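Local coordinates for GH59 galactosidase (Clostridium cellulolyticum, PDB 2V4V), which probably takes part in plant cell wall polysaccharide breakdown, this chain being its family 6 carbohydrate-binding module, a beta-sandwich that holds xylose in a pocket, at residues A[1-7]-A[41-46]; A[33-37]-A[110-115]; A[61-67]-A[79-85]. All blocks are in the same frame, centred on the assembly; numbering follows the deposited sequence.

Interaction 1: A[1-7]-A[41-46]; sequences QSAYSRI and YNNVDF
Gln1 lies across Val44 and reaches back toward Asn42, so the first residue of the chain is held at both ends. A chi1 near +60° (59°) turns the extended side chain along Val44 toward Asn42. From CB outward, CG passes Val44 CG2 at 3.9 Å, CD comes near Asn42 O, and NE2 gives that oxygen a hydrogen bond of 3.1 Å, with the acceptor almost in the amide plane. Behind it, Gln1 N bonds to Asn43 O, while Asp45 N to Gln1 O and Ala3 N to Asp45 O make a single, isolated bridge centred on Ser2 and Asp45.

Further along, Ala3 CB packs over one face of the Phe46 ring (4.0 Å from its centroid) and against Val44 CG1, while the Tyr4 hydroxyl donates to Phe46 O (OH to O 2.7 Å), which lies at the edge of the Tyr4 ring. The Ser2 to Ser5 turn is tightened from within, because Ser2 O accepts from both Ser5 N and Ser5 OG. The bonds of Gln1, Ala3 and Tyr4 to backbone oxygens of 42-46 thus surround the apolar contacts of Ala3 with Val44 and Phe46, tying the N-terminal loop to strand 38-48 by directional bonds as well as packing.

Interaction 2: A[33-37]-A[110-115]; sequences VENGD and LVFKGD
Val33 and Phe112 meet with their side chains at about a right angle, and this crossing forms the apolar half of the contact. CG1 of Val33 stands anti to its own backbone N (chi1 173°), which carries it to Phe112 CB at 3.4 Å and, obliquely, to ring atom CD2 of Phe112 (3.5 Å). The Phe112 ring also has Asp37 CB alongside, 4.0 Å from CD2, and Leu110 O over one face; beyond the two segments, Phe120 meets it with the ring planes nearly perpendicular.

The polar half is a different geometry. Asn35, with chi1 -179°, swings its amide out along the strand end, where OD1 accepts from Gly114 N (2.9 Å), the donor a little tilted from the carbonyl plane. The aliphatic part of Lys113 runs past the same oxygen, its CD 3.5 Å from Asn35 OD1, while its NZ forms a salt bridge with Glu67. Between these two halves lie the backbone bonds: Gly36 N to Phe112 O, and Phe112 N to Asp37 O.

The type II turn from Glu34 to Asp37 is closed by Asp37 N bonding to Glu34 O. Glu34 N also bonds to Asp37 OD2 (2.7 Å), meeting it from above the carboxylate plane. A water joins Asn35 N to Asp115 O. Phe112 therefore has both its backbone N and O taken up by one short turn, while its ring is packed by Val33, just before the turn, and by Asp37 at its end. The turn following strand 28-31 is thus joined by backbone, amide and apolar contacts to the end of strand 105-113, with the side chain of Val33 about 6 Å from the bound xylose at the nearest atoms.

Interaction 3: A[61-67]-A[79-85]; sequences TSGGNIE and GTCPVAG
Thr80 CG2 sits over one face of the Asn65 amide, its methyl 3.7 Å from Asn65 CG, and Pro82 CA lies beside the amide rather than over it. The Glu67 carboxylate is the other flat group on this side of the sheet. Its OE1 has a salt bridge with Arg69 in addition to that with Lys113, and its OE2 receives a hydrogen bond from a water that also meets Thr80 OG1. Glu67 and Thr80 run side by side and point the same way, so the bridging water spans their tips. Two charged partners on one oxygen would probably favour the ionised acid.

On the other face the pairs are apolar. Ile66 CB meets Cys81 CB at 4.0 Å, and with chi1 -55° its CG1 stands beside its backbone N and reaches Val83 CG2, the two side chains crossing at a slant. This face looks into the core, where Phe120 touches both Ile66 and Val83 and Ala95 touches Cys81 and Val83.

The backbones pair in antiparallel register, the strand axes 153° apart. Ile66 and Cys81 exchange two hydrogen bonds, as do Gly64 and Val83. Val83 O has a fuller shell: besides Gly64 N (3.0 Å) it takes a water shared with Ser62 O, and a CA-H contact from Gly63 CA at 3.3 Å. Before Gly64 and after Val83 the strands give way to loop, where Gly85 CA approaches Thr61 O. Thr61 OG1 hydrogen-bonds to Tyr118 O, and the Thr61 side chain touches Trp89, two residues of the xylose pocket. Two antiparallel strands consecutive in the chain, 64-70 and 77-83, make a beta hairpin, with 77-83 the outermost strand of its sheet; one polar face and one turned to the core suit a sheet of the family 6 beta-sandwich.

All three contacts reach one five-stranded antiparallel sheet. Interactions 2 and 3 have centres about 9 Å apart and touch directly, because strands 105-113 and 64-70 are neighbours: Lys113 O lies 2.7 Å from Asn65 N, and Leu110 and Phe112 pack on Ile66. Interaction 1 sits about 21 Å from the centre of either, across the chain's centre, yet Tyr41 still packs on Leu110 of interaction 2. Along the chain, interactions 1 and 2 alternate in their segments, interaction 3 is nested inside the loop closed by interaction 2, and interaction 1 closes before interaction 3 opens. Contacts near and far in sequence thus run along the sheet, from the N-terminal loop toward the xylose-binding side.

Interaction 1: A[1-7]-A[41-46]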
ATOM      1  N   GLN A   1       6.716  -8.393  11.876  1.00 16.99           N
ATOM      2  CA  GLN A   1       7.572  -7.773  10.834  1.00 16.95           C
ATOM      3  C   GLN A   1       7.730  -6.290  11.127  1.00 16.20           C
ATOM      4  O   GLN A   1       6.823  -5.641  11.642  1.00 15.51           O
ATOM      5  CB  GLN A   1       6.998  -7.974   9.432  1.00 17.52           C
ATOM      6  CG  GLN A   1       5.588  -7.411   9.174  1.00 17.62           C
ATOM      7  CD  GLN A   1       4.962  -7.985   7.905  1.00 19.47           C
ATOM      8  OE1 GLN A   1       5.621  -8.043   6.852  1.00 19.65           O
ATOM      9  NE2 GLN A   1       3.691  -8.420   8.000  1.00 18.40           N
ATOM     10  N   SER A   2       8.895  -5.770  10.812  1.00 14.18           N
ATOM     11  CA  SER A   2       9.191  -4.383  11.121  1.00 13.35           C
ATOM     12  C   SER A   2       8.479  -3.459  10.136  1.00 11.56           C
ATOM     13  O   SER A   2       8.498  -3.710   8.917  1.00 11.82           O
ATOM     14  CB  SER A   2      10.690  -4.148  10.976  1.00 13.94           C
ATOM     15  OG  SER A   2      10.978  -2.780  11.185  1.00 14.92           O
ATOM     16  N   ALA A   3       7.899  -2.369  10.645  1.00 11.00           N
ATOM     17  CA  ALA A   3       7.327  -1.350   9.732  1.00 10.87           C
ATOM     18  C   ALA A   3       8.379  -0.747   8.785  1.00 11.31           C
ATOM     19  O   ALA A   3       8.036  -0.242   7.682  1.00 10.12           O
ATOM     20  CB  ALA A   3       6.631  -0.221  10.539  1.00 11.50           C
ATOM     21  N   TYR A   4       9.636  -0.820   9.212  1.00 11.77           N
ATOM     22  CA  TYR A   4      10.753  -0.157   8.537  1.00 12.02           C
ATOM     23  C   TYR A   4      11.456  -1.042   7.507  1.00 12.74           C
ATOM     24  O   TYR A   4      12.361  -0.572   6.821  1.00 14.50           O
ATOM     25  CB  TYR A   4      11.725   0.449   9.589  1.00 11.90           C
ATOM     26  CG  TYR A   4      10.907   1.267  10.545  1.00 12.65           C
ATOM     27  CD1 TYR A   4      10.349   2.484  10.133  1.00 13.02           C
ATOM     28  CD2 TYR A   4      10.560   0.778  11.803  1.00 14.40           C
ATOM     29  CE1 TYR A   4       9.515   3.216  10.982  1.00 15.13           C
ATOM     30  CE2 TYR A   4       9.717   1.512  12.661  1.00 15.56           C
ATOM     31  CZ  TYR A   4       9.209   2.745  12.241  1.00 16.77           C
ATOM     32  OH  TYR A   4       8.375   3.542  13.026  1.00 17.58           O
ATOM     33  N   SER A   5      11.021  -2.303   7.414  1.00 13.56           N
ATOM     34  CA  SER A   5      11.493  -3.229   6.416  1.00 13.85           C
ATOM     35  C   SER A   5      10.775  -2.972   5.084  1.00 12.76           C
ATOM     36  O   SER A   5       9.746  -2.297   4.999  1.00 12.23           O
ATOM     37  CB  SER A   5      11.236  -4.693   6.863  1.00 15.02           C
ATOM     38  OG  SER A   5       9.842  -4.990   7.025  1.00 18.01           O
ATOM     39  N   ARG A   6      11.354  -3.530   4.033  1.00 12.05           N
ATOM     40  CA  ARG A   6      10.672  -3.561   2.764  1.00 11.90           C
ATOM     41  C   ARG A   6       9.646  -4.691   2.796  1.00 11.57           C
ATOM     42  O   ARG A   6      10.005  -5.882   2.941  1.00 12.71           O
ATOM     43  CB  ARG A   6      11.680  -3.798   1.651  1.00 12.95           C
ATOM     44  CG  ARG A   6      11.052  -4.033   0.306  1.00 13.21           C
ATOM     45  CD  ARG A   6      12.165  -4.055  -0.651  1.00 15.55           C
ATOM     46  NE  ARG A   6      11.799  -4.624  -1.930  1.00 18.32           N
ATOM     47  CZ  ARG A   6      12.284  -4.205  -3.088  1.00 18.48           C
ATOM     48  NH1 ARG A   6      13.153  -3.180  -3.123  1.00 18.38           N
ATOM     49  NH2 ARG A   6      11.882  -4.812  -4.197  1.00 17.05           N
ATOM     50  N   ILE A   7       8.374  -4.321   2.677  1.00  9.28           N
ATOM     51  CA  ILE A   7       7.305  -5.312   2.749  1.00  9.49           C
ATOM     52  C   ILE A   7       6.751  -5.506   1.328  1.00  9.11           C
ATOM     53  O   ILE A   7       6.240  -4.562   0.708  1.00  8.94           O
ATOM     54  CB  ILE A   7       6.203  -4.838   3.712  1.00  9.61           C
ATOM     55  CG1 ILE A   7       6.786  -4.631   5.125  1.00 10.24           C
ATOM     56  CG2 ILE A   7       4.994  -5.787   3.712  1.00 11.59           C
ATOM     57  CD1 ILE A   7       5.810  -3.912   6.091  1.00 12.00           C
ATOM     58  N   TYR A  41      -1.507  -6.674   6.277  1.00  6.87           N
ATOM     59  CA  TYR A  41      -0.223  -7.180   6.691  1.00  8.75           C
ATOM     60  C   TYR A  41      -0.218  -7.283   8.236  1.00  9.65           C
ATOM     61  O   TYR A  41      -0.254  -6.311   8.869  1.00  9.45           O
ATOM     62  CB  TYR A  41       0.904  -6.242   6.142  1.00  8.47           C
ATOM     63  CG  TYR A  41       0.732  -6.046   4.653  1.00  7.32           C
ATOM     64  CD1 TYR A  41      -0.146  -5.119   4.152  1.00  5.96           C
ATOM     65  CD2 TYR A  41       1.367  -6.865   3.769  1.00  7.13           C
ATOM     66  CE1 TYR A  41      -0.366  -5.012   2.820  1.00  8.39           C
ATOM     67  CE2 TYR A  41       1.190  -6.740   2.440  1.00  7.77           C
ATOM     68  CZ  TYR A  41       0.289  -5.851   1.946  1.00  8.55           C
ATOM     69  OH  TYR A  41       0.079  -5.760   0.596  1.00  8.02           O
ATOM     70  N   ASN A  42      -0.237  -8.519   8.759  1.00  9.44           N
ATOM     71  CA  ASN A  42      -0.419  -8.689  10.191  1.00 10.55           C
ATOM     72  C   ASN A  42       0.842  -8.388  10.984  1.00 11.33           C
ATOM     73  O   ASN A  42       1.973  -8.627  10.531  1.00 11.04           O
ATOM     74  CB  ASN A  42      -0.856 -10.119  10.529  1.00 10.57           C
ATOM     75  CG  ASN A  42      -2.273 -10.435  10.060  1.00 11.67           C
ATOM     76  OD1 ASN A  42      -2.980  -9.587   9.534  1.00 13.55           O
ATOM     77  ND2 ASN A  42      -2.682 -11.693  10.242  1.00 14.86           N
ATOM     78  N   ASN A  43       0.617  -7.949  12.224  1.00 11.86           N
ATOM     79  CA  ASN A  43       1.695  -7.883  13.210  1.00 12.98           C
ATOM     80  C   ASN A  43       2.877  -7.058  12.738  1.00 11.69           C
ATOM     81  O   ASN A  43       4.046  -7.511  12.787  1.00 12.53           O
ATOM     82  CB  ASN A  43       2.187  -9.289  13.540  1.00 13.79           C
ATOM     83  CG  ASN A  43       1.088 -10.175  14.062  1.00 17.77           C
ATOM     84  OD1 ASN A  43       0.144  -9.687  14.692  1.00 21.41           O
ATOM     85  ND2 ASN A  43       1.183 -11.492  13.780  1.00 22.53           N
ATOM     86  N   VAL A  44       2.578  -5.867  12.249  1.00 10.07           N
ATOM     87  CA  VAL A  44       3.631  -4.934  11.878  1.00  9.44           C
ATOM     88  C   VAL A  44       4.029  -4.119  13.126  1.00  9.48           C
ATOM     89  O   VAL A  44       3.167  -3.561  13.815  1.00  9.60           O
ATOM     90  CB  VAL A  44       3.170  -3.976  10.772  1.00 10.21           C
ATOM     91  CG1 VAL A  44       4.244  -2.975  10.468  1.00 10.37           C
ATOM     92  CG2 VAL A  44       2.785  -4.746   9.474  1.00  9.43           C
ATOM     93  N   ASP A  45       5.333  -4.079  13.387  1.00  9.91           N
ATOM     94  CA  ASP A  45       5.841  -3.395  14.583  1.00 10.00           C
ATOM     95  C   ASP A  45       6.344  -2.015  14.187  1.00  9.32           C
ATOM     96  O   ASP A  45       7.310  -1.888  13.448  1.00  9.60           O
ATOM     97  CB  ASP A  45       6.978  -4.219  15.203  1.00 10.39           C
ATOM     98  CG  ASP A  45       7.460  -3.678  16.548  1.00 14.16           C
ATOM     99  OD1 ASP A  45       6.970  -2.622  17.031  1.00 13.89           O
ATOM    100  OD2 ASP A  45       8.340  -4.361  17.121  1.00 17.21           O
ATOM    101  N   PHE A  46       5.643  -0.982  14.673  1.00 10.08           N
ATOM    102  CA  PHE A  46       6.014   0.389  14.422  1.00 10.02           C
ATOM    103  C   PHE A  46       7.026   0.957  15.395  1.00 11.12           C
ATOM    104  O   PHE A  46       7.522   2.071  15.183  1.00 11.01           O
ATOM    105  CB  PHE A  46       4.765   1.283  14.498  1.00  9.58           C
ATOM    106  CG  PHE A  46       3.884   1.127  13.304  1.00  7.79           C
ATOM    107  CD1 PHE A  46       4.097   1.920  12.169  1.00  9.41           C
ATOM    108  CD2 PHE A  46       2.932   0.073  13.265  1.00  9.46           C
ATOM    109  CE1 PHE A  46       3.294   1.734  11.019  1.00  9.82           C
ATOM    110  CE2 PHE A  46       2.134  -0.122  12.161  1.00  7.46           C
ATOM    111  CZ  PHE A  46       2.303   0.709  11.027  1.00  7.73           C
TER

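Interaction 2: A[33-37]-A[110-115]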
ATOM      1  N   VAL A  33      -6.719  -3.598  -8.879  1.00  6.42           N
ATOM      2  CA  VAL A  33      -7.153  -2.807  -7.716  1.00  6.91           C
ATOM      3  C   VAL A  33      -8.262  -1.867  -8.145  1.00  8.16           C
ATOM      4  O   VAL A  33      -8.065  -1.006  -9.026  1.00  7.00           O
ATOM      5  CB  VAL A  33      -5.971  -1.988  -7.210  1.00  6.99           C
ATOM      6  CG1 VAL A  33      -6.431  -1.033  -6.123  1.00  7.15           C
ATOM      7  CG2 VAL A  33      -4.840  -2.928  -6.717  1.00  8.46           C
ATOM      8  N   GLU A  34      -9.408  -2.033  -7.478  1.00  8.21           N
ATOM      9  CA  GLU A  34     -10.531  -1.132  -7.668  1.00  8.30           C
ATOM     10  C   GLU A  34     -10.926  -0.510  -6.327  1.00  7.35           C
ATOM     11  O   GLU A  34     -10.533  -1.002  -5.237  1.00  7.84           O
ATOM     12  CB  GLU A  34     -11.748  -1.855  -8.269  1.00  9.21           C
ATOM     13  CG  GLU A  34     -11.462  -2.349  -9.673  1.00  8.44           C
ATOM     14  CD  GLU A  34     -12.685  -2.982 -10.300  1.00 11.48           C
ATOM     15  OE1 GLU A  34     -13.606  -2.217 -10.729  1.00 15.02           O
ATOM     16  OE2 GLU A  34     -12.728  -4.228 -10.386  1.00  9.70           O
ATOM     17  N   ASN A  35     -11.662   0.600  -6.431  1.00  8.32           N
ATOM     18  CA  ASN A  35     -12.056   1.302  -5.202  1.00  8.53           C
ATOM     19  C   ASN A  35     -12.682   0.341  -4.175  1.00  8.76           C
ATOM     20  O   ASN A  35     -13.580  -0.423  -4.531  1.00  9.11           O
ATOM     21  CB  ASN A  35     -13.078   2.369  -5.546  1.00  9.08           C
ATOM     22  CG  ASN A  35     -13.517   3.164  -4.329  1.00 11.55           C
ATOM     23  OD1 ASN A  35     -12.756   3.993  -3.813  1.00 10.83           O
ATOM     24  ND2 ASN A  35     -14.799   2.992  -3.932  1.00 12.50           N
ATOM     25  N   GLY A  36     -12.192   0.381  -2.937  1.00  9.63           N
ATOM     26  CA  GLY A  36     -12.714  -0.479  -1.891  1.00  9.36           C
ATOM     27  C   GLY A  36     -11.891  -1.743  -1.642  1.00 10.12           C
ATOM     28  O   GLY A  36     -12.028  -2.391  -0.592  1.00 10.33           O
ATOM     29  N   ASP A  37     -11.024  -2.119  -2.591  1.00  8.67           N
ATOM     30  CA  ASP A  37     -10.189  -3.315  -2.395  1.00  8.31           C
ATOM     31  C   ASP A  37      -9.170  -3.022  -1.297  1.00  8.24           C
ATOM     32  O   ASP A  37      -8.934  -1.863  -0.982  1.00  7.54           O
ATOM     33  CB  ASP A  37      -9.462  -3.671  -3.705  1.00  8.50           C
ATOM     34  CG  ASP A  37     -10.407  -4.201  -4.811  1.00  9.55           C
ATOM     35  OD1 ASP A  37     -11.605  -4.563  -4.516  1.00  8.63           O
ATOM     36  OD2 ASP A  37      -9.890  -4.232  -5.972  1.00  8.39           O
ATOM     37  N   LEU A 110      -3.961  -1.721   3.919  1.00  7.95           N
ATOM     38  CA  LEU A 110      -3.828  -0.752   2.844  1.00  8.23           C
ATOM     39  C   LEU A 110      -5.126  -0.814   2.026  1.00  7.88           C
ATOM     40  O   LEU A 110      -5.409  -1.814   1.376  1.00  7.67           O
ATOM     41  CB  LEU A 110      -2.598  -1.042   1.989  1.00  7.39           C
ATOM     42  CG  LEU A 110      -1.257  -1.128   2.736  1.00  8.70           C
ATOM     43  CD1 LEU A 110      -0.177  -1.330   1.700  1.00  8.55           C
ATOM     44  CD2 LEU A 110      -1.012   0.175   3.557  1.00  7.53           C
ATOM     45  N   VAL A 111      -5.929   0.255   2.122  1.00  8.82           N
ATOM     46  CA  VAL A 111      -7.274   0.297   1.578  1.00  9.12           C
ATOM     47  C   VAL A 111      -7.249   1.236   0.377  1.00  8.74           C
ATOM     48  O   VAL A 111      -6.807   2.385   0.467  1.00  8.01           O
ATOM     49  CB  VAL A 111      -8.320   0.763   2.618  1.00  9.33           C
ATOM     50  CG1 VAL A 111      -9.731   0.731   2.000  1.00  9.63           C
ATOM     51  CG2 VAL A 111      -8.260  -0.140   3.876  1.00  9.30           C
ATOM     52  N   PHE A 112      -7.637   0.716  -0.789  1.00  8.36           N
ATOM     53  CA  PHE A 112      -7.375   1.433  -2.036  1.00  8.69           C
ATOM     54  C   PHE A 112      -8.621   2.185  -2.440  1.00  9.55           C
ATOM     55  O   PHE A 112      -9.691   1.591  -2.596  1.00 10.58           O
ATOM     56  CB  PHE A 112      -6.959   0.418  -3.117  1.00  9.00           C
ATOM     57  CG  PHE A 112      -5.842  -0.509  -2.656  1.00  7.46           C
ATOM     58  CD1 PHE A 112      -4.660   0.047  -2.116  1.00  6.95           C
ATOM     59  CD2 PHE A 112      -5.974  -1.881  -2.728  1.00  8.49           C
ATOM     60  CE1 PHE A 112      -3.618  -0.793  -1.655  1.00  8.46           C
ATOM     61  CE2 PHE A 112      -4.950  -2.745  -2.309  1.00  8.13           C
ATOM     62  CZ  PHE A 112      -3.759  -2.198  -1.768  1.00  8.34           C
ATOM     63  N   LYS A 113      -8.480   3.499  -2.617  1.00  9.20           N
ATOM     64  CA  LYS A 113      -9.657   4.315  -2.896  1.00 10.20           C
ATOM     65  C   LYS A 113      -9.429   5.209  -4.111  1.00 10.18           C
ATOM     66  O   LYS A 113      -8.314   5.690  -4.339  1.00  9.98           O
ATOM     67  CB  LYS A 113      -9.985   5.195  -1.678  1.00 11.24           C
ATOM     68  CG  LYS A 113     -10.308   4.403  -0.415  1.00 13.65           C
ATOM     69  CD  LYS A 113     -11.690   3.774  -0.458  1.00 19.27           C
ATOM     70  CE  LYS A 113     -12.168   3.277   0.933  1.00 26.05           C
ATOM     71  NZ  LYS A 113     -12.132   4.263   2.098  1.00 28.24           N
ATOM     72  N   GLY A 114     -10.473   5.440  -4.897  1.00  9.61           N
ATOM     73  CA  GLY A 114     -10.300   6.366  -6.002  1.00 10.25           C
ATOM     74  C   GLY A 114     -11.539   6.452  -6.865  1.00 11.45           C
ATOM     75  O   GLY A 114     -12.643   6.139  -6.427  1.00 13.26           O
ATOM     76  N   ASP A 115     -11.286   6.816  -8.109  1.00 11.60           N
ATOM     77  CA  ASP A 115     -12.282   6.959  -9.162  1.00 11.76           C
ATOM     78  C   ASP A 115     -12.720   5.548  -9.609  1.00 11.55           C
ATOM     79  O   ASP A 115     -12.368   4.517  -8.982  1.00 10.14           O
ATOM     80  CB  ASP A 115     -11.610   7.751 -10.318  1.00 12.04           C
ATOM     81  CG  ASP A 115     -12.587   8.553 -11.166  1.00 16.87           C
ATOM     82  OD1 ASP A 115     -13.683   8.029 -11.466  1.00 15.95           O
ATOM     83  OD2 ASP A 115     -12.231   9.713 -11.556  1.00 18.43           O
TER
HETATM   84  O   HOH W   1     -12.447   1.779  -8.894  1.00  8.95           O

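Interaction 3: A[61-67]-A[79-85]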
ATOM      1  N   THR A  61      -3.682   4.526 -15.405  1.00  9.19           N
ATOM      2  CA  THR A  61      -4.847   5.384 -15.305  1.00  9.71           C
ATOM      3  C   THR A  61      -4.419   6.645 -14.549  1.00  9.48           C
ATOM      4  O   THR A  61      -3.364   7.217 -14.849  1.00 10.14           O
ATOM      5  CB  THR A  61      -6.012   4.636 -14.600  1.00  9.14           C
ATOM      6  OG1 THR A  61      -5.544   4.194 -13.318  1.00  8.19           O
ATOM      7  CG2 THR A  61      -6.495   3.402 -15.475  1.00 10.63           C
ATOM      8  N   SER A  62      -5.259   7.106 -13.619  1.00  9.09           N
ATOM      9  CA  SER A  62      -4.941   8.330 -12.866  1.00  9.71           C
ATOM     10  C   SER A  62      -4.701   8.025 -11.378  1.00  9.63           C
ATOM     11  O   SER A  62      -4.835   8.922 -10.517  1.00  9.16           O
ATOM     12  CB  SER A  62      -6.043   9.375 -13.042  1.00 10.77           C
ATOM     13  OG  SER A  62      -6.021   9.822 -14.405  1.00 13.96           O
ATOM     14  N   GLY A  63      -4.361   6.778 -11.088  1.00 10.05           N
ATOM     15  CA  GLY A  63      -3.997   6.388  -9.718  1.00  9.12           C
ATOM     16  C   GLY A  63      -5.201   6.490  -8.805  1.00  9.38           C
ATOM     17  O   GLY A  63      -6.331   6.155  -9.187  1.00  8.87           O
ATOM     18  N   GLY A  64      -4.938   6.943  -7.570  1.00  8.40           N
ATOM     19  CA  GLY A  64      -5.942   6.919  -6.513  1.00  8.63           C
ATOM     20  C   GLY A  64      -5.204   7.154  -5.211  1.00  8.98           C
ATOM     21  O   GLY A  64      -4.139   7.777  -5.224  1.00  9.25           O
ATOM     22  N   ASN A  65      -5.759   6.666  -4.104  1.00  7.81           N
ATOM     23  CA  ASN A  65      -5.131   6.848  -2.780  1.00  8.18           C
ATOM     24  C   ASN A  65      -4.991   5.489  -2.092  1.00  7.99           C
ATOM     25  O   ASN A  65      -5.825   4.608  -2.283  1.00  8.61           O
ATOM     26  CB  ASN A  65      -6.009   7.696  -1.834  1.00  8.35           C
ATOM     27  CG  ASN A  65      -5.988   9.192  -2.181  1.00  9.65           C
ATOM     28  OD1 ASN A  65      -5.036   9.701  -2.805  1.00 10.78           O
ATOM     29  ND2 ASN A  65      -7.044   9.907  -1.735  1.00 13.33           N
ATOM     30  N   ILE A  66      -3.913   5.356  -1.302  1.00  7.01           N
ATOM     31  CA  ILE A  66      -3.744   4.203  -0.407  1.00  7.03           C
ATOM     32  C   ILE A  66      -4.011   4.720   0.988  1.00  7.53           C
ATOM     33  O   ILE A  66      -3.236   5.497   1.516  1.00  7.51           O
ATOM     34  CB  ILE A  66      -2.312   3.617  -0.445  1.00  7.06           C
ATOM     35  CG1 ILE A  66      -1.900   3.242  -1.884  1.00  8.18           C
ATOM     36  CG2 ILE A  66      -2.204   2.433   0.535  1.00  7.69           C
ATOM     37  CD1 ILE A  66      -0.452   2.795  -2.020  1.00 10.52           C
ATOM     38  N   GLU A  67      -5.151   4.352   1.544  1.00  7.65           N
ATOM     39  CA  GLU A  67      -5.453   4.707   2.920  1.00  8.26           C
ATOM     40  C   GLU A  67      -4.771   3.706   3.820  1.00  9.22           C
ATOM     41  O   GLU A  67      -4.922   2.484   3.636  1.00 10.14           O
ATOM     42  CB  GLU A  67      -6.963   4.703   3.167  1.00  8.84           C
ATOM     43  CG  GLU A  67      -7.641   5.927   2.531  1.00  9.11           C
ATOM     44  CD  GLU A  67      -9.153   6.015   2.812  1.00 13.28           C
ATOM     45  OE1 GLU A  67      -9.718   5.050   3.321  1.00 12.02           O
ATOM     46  OE2 GLU A  67      -9.743   7.072   2.480  1.00 20.00           O
ATOM     47  N   GLY A  79      -2.560   7.577   7.592  1.00  7.95           N
ATOM     48  CA  GLY A  79      -2.042   8.346   6.478  1.00  8.52           C
ATOM     49  C   GLY A  79      -2.789   8.014   5.220  1.00  7.71           C
ATOM     50  O   GLY A  79      -3.447   6.972   5.169  1.00  9.86           O
ATOM     51  N   THR A  80      -2.675   8.875   4.201  1.00  7.85           N
ATOM     52  CA  THR A  80      -3.327   8.625   2.918  1.00  8.04           C
ATOM     53  C   THR A  80      -2.285   8.949   1.870  1.00  7.75           C
ATOM     54  O   THR A  80      -1.846  10.113   1.755  1.00  9.54           O
ATOM     55  CB  THR A  80      -4.573   9.550   2.739  1.00  8.83           C
ATOM     56  OG1 THR A  80      -5.496   9.292   3.812  1.00 11.26           O
ATOM     57  CG2 THR A  80      -5.283   9.225   1.421  1.00 10.46           C
ATOM     58  N   CYS A  81      -1.875   7.917   1.124  1.00  8.36           N
ATOM     59  CA  CYS A  81      -0.749   8.080   0.187  1.00  9.35           C
ATOM     60  C   CYS A  81      -1.329   8.338  -1.203  1.00  8.84           C
ATOM     61  O   CYS A  81      -1.995   7.454  -1.771  1.00  8.98           O
ATOM     62  CB  CYS A  81       0.025   6.785   0.117  1.00  9.21           C
ATOM     63  SG  CYS A  81       1.606   7.034  -0.767  1.00 10.52           S
ATOM     64  N   PRO A  82      -1.078   9.533  -1.767  1.00  7.83           N
ATOM     65  CA  PRO A  82      -1.625   9.771  -3.096  1.00  7.58           C
ATOM     66  C   PRO A  82      -0.789   9.053  -4.124  1.00  7.23           C
ATOM     67  O   PRO A  82       0.449   9.058  -4.075  1.00  7.89           O
ATOM     68  CB  PRO A  82      -1.488  11.298  -3.286  1.00  6.93           C
ATOM     69  CG  PRO A  82      -0.267  11.659  -2.478  1.00  9.03           C
ATOM     70  CD  PRO A  82      -0.279  10.677  -1.269  1.00  8.36           C
ATOM     71  N   VAL A  83      -1.474   8.449  -5.106  1.00  7.40           N
ATOM     72  CA  VAL A  83      -0.793   7.750  -6.210  1.00  7.57           C
ATOM     73  C   VAL A  83      -1.223   8.339  -7.556  1.00  7.91           C
ATOM     74  O   VAL A  83      -2.418   8.516  -7.765  1.00  7.30           O
ATOM     75  CB  VAL A  83      -1.179   6.238  -6.229  1.00  7.13           C
ATOM     76  CG1 VAL A  83      -0.619   5.577  -7.471  1.00  8.87           C
ATOM     77  CG2 VAL A  83      -0.720   5.525  -4.916  1.00 10.18           C
ATOM     78  N   ALA A  84      -0.260   8.625  -8.425  1.00  8.38           N
ATOM     79  CA  ALA A  84      -0.540   9.256  -9.706  1.00  8.77           C
ATOM     80  C   ALA A  84      -0.139   8.351 -10.864  1.00  9.32           C
ATOM     81  O   ALA A  84       0.762   7.520 -10.736  1.00  9.55           O
ATOM     82  CB  ALA A  84       0.176  10.595  -9.804  1.00 10.18           C
ATOM     83  N   GLY A  85      -0.817   8.521 -11.991  1.00  7.41           N
ATOM     84  CA  GLY A  85      -0.577   7.705 -13.187  1.00  8.16           C
ATOM     85  C   GLY A  85       0.917   7.679 -13.504  1.00  9.17           C
ATOM     86  O   GLY A  85       1.670   8.639 -13.222  1.00  8.98           O
TER
HETATM   87  O   HOH W   2      -4.611  10.197  -8.073  1.00 13.57           O
HETATM   88  O   HOH W   3      -8.218   9.479   3.263  1.00 18.29           O